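Local coordinates for V-type ATP synthase subunit F (Archaeoglobus fulgidus, PDB 2I4R), which serves as subunit F of the archaeal A-type ATP synthase, the rotary complex that makes ATP from ADP using a proton gradient across the membrane, at the interface of chains A and B. Residues are numbered along the deposited sequence; one frame, centred on the assembly and turned at random. Chains: chain A/B, V-type ATP synthase subunit F.

The interface of chains A and B. Residues chain A 83-87; chain B 61, 83-85, 87.
A:Val84 and B:Val84 meet methyl to methyl, CG1 of A:Val84 lying 3.3 Å from CG1 of B:Val84 as the two branched side chains cross obliquely over one face of a shared antiparallel sheet. Each CG1 is anti to its own backbone N (chi1 176° in A:Val84), which swings it towards the two-fold axis while CG2 turns back over its own chain. A:Val86 extends this apolar face loosely, its CG1 4.2 Å from CG2 of B:Val84. Beneath the methyls the edge strands, residues 82-86 of each copy, pair about A:Ser85 and B:Ser85. B:Ser85 N donates to A:Ser85 O at 3.0 Å. The reciprocal bond, A:Ser85 N to B:Ser85 O, is modelled at 3.3 Å, its donor standing 37° out of the carbonyl plane. The serine side chains point to the opposite face from the valines. Both hydroxyls sit between backbone N and carbonyl carbon (chi1 57° in A:Ser85), and meet tip to tip: A:Ser85 OG lies 3.1 Å from B:Ser85 OG, a hydrogen bond whose direction is not settled. B:Gln61 reaches this pair from below with an extended chain, its amide NE2 donating to B:Ser85 OG at 3.2 Å; that hydroxyl could in turn donate its hydrogen to A:Ser85 OG, or accept one from it. The polar face thus contains a short amide-hydroxyl-hydroxyl chain of hydrogen bonds, opposite the apolar face. Such edge-to-edge pairing joins the two sheets across the dimer, though the structure alone does not show whether this pairing occurs in the working synthase. At the ends of the ladder the glycine amides close the register, both approaching almost in line with the C=O bond: B:Gly87 N to A:Phe83 O is 2.7 Å and bent at its hydrogen, whereas A:Gly87 N to B:Phe83 O is 3.0 Å and straighter.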
# COMPACT_ATOMS: atom_id res chain seq x y z
N PHE A 83 7.81 0.63 -2.09
CA PHE A 83 6.74 1.62 -2.03
C PHE A 83 5.40 0.94 -1.76
O PHE A 83 5.16 -0.17 -2.24
CB PHE A 83 6.70 2.44 -3.32
CG PHE A 83 7.76 3.51 -3.38
CD1 PHE A 83 9.11 3.18 -3.39
CD2 PHE A 83 7.41 4.86 -3.38
CE1 PHE A 83 10.10 4.17 -3.39
CE2 PHE A 83 8.39 5.87 -3.38
CZ PHE A 83 9.73 5.52 -3.38
N VAL A 84 4.57 1.59 -0.96
CA VAL A 84 3.26 1.05 -0.60
C VAL A 84 2.22 2.10 -0.94
O VAL A 84 2.10 3.10 -0.24
CB VAL A 84 3.18 0.76 0.92
CG1 VAL A 84 1.78 0.29 1.30
CG2 VAL A 84 4.21 -0.28 1.31
N SER A 85 1.46 1.87 -2.00
CA SER A 85 0.44 2.84 -2.42
C SER A 85 -0.96 2.55 -1.91
O SER A 85 -1.48 1.44 -2.03
CB SER A 85 0.41 2.97 -3.95
OG SER A 85 0.19 1.71 -4.56
N VAL A 86 -1.55 3.59 -1.33
CA VAL A 86 -2.89 3.55 -0.78
C VAL A 86 -3.85 4.06 -1.85
O VAL A 86 -3.75 5.21 -2.27
CB VAL A 86 -3.00 4.46 0.46
CG1 VAL A 86 -4.34 4.26 1.14
CG2 VAL A 86 -1.85 4.19 1.40
N GLY A 87 -4.78 3.20 -2.29
CA GLY A 87 -5.73 3.59 -3.32
C GLY A 87 -6.87 4.48 -2.86
O GLY A 87 -7.93 4.49 -3.52
N GLN B 61 1.49 -5.93 -4.85
CA GLN B 61 1.10 -5.17 -6.03
C GLN B 61 0.99 -6.10 -7.22
O GLN B 61 0.37 -5.78 -8.23
CB GLN B 61 2.15 -4.09 -6.30
CG GLN B 61 1.64 -2.89 -7.07
CD GLN B 61 2.57 -1.68 -6.92
OE1 GLN B 61 3.75 -1.73 -7.30
NE2 GLN B 61 2.04 -0.60 -6.36
N PHE B 83 -7.92 -0.44 -0.82
CA PHE B 83 -6.84 -1.39 -1.06
C PHE B 83 -5.49 -0.70 -0.95
O PHE B 83 -5.33 0.45 -1.37
CB PHE B 83 -6.98 -2.05 -2.43
CG PHE B 83 -7.97 -3.17 -2.44
CD1 PHE B 83 -9.34 -2.91 -2.34
CD2 PHE B 83 -7.53 -4.49 -2.47
CE1 PHE B 83 -10.26 -3.96 -2.25
CE2 PHE B 83 -8.45 -5.55 -2.38
CZ PHE B 83 -9.81 -5.28 -2.27
N VAL B 84 -4.54 -1.40 -0.34
CA VAL B 84 -3.18 -0.90 -0.15
C VAL B 84 -2.29 -1.94 -0.81
O VAL B 84 -2.29 -3.11 -0.42
CB VAL B 84 -2.87 -0.77 1.36
CG1 VAL B 84 -1.48 -0.23 1.59
CG2 VAL B 84 -3.87 0.14 2.01
N SER B 85 -1.53 -1.55 -1.83
CA SER B 85 -0.69 -2.52 -2.53
C SER B 85 0.80 -2.36 -2.32
O SER B 85 1.40 -1.35 -2.69
CB SER B 85 -0.99 -2.50 -4.02
OG SER B 85 -0.50 -1.31 -4.60
N GLY B 87 4.15 -2.43 -3.20
CA GLY B 87 4.92 -2.35 -4.43
C GLY B 87 5.82 -3.54 -4.74
O GLY B 87 5.94 -3.87 -5.94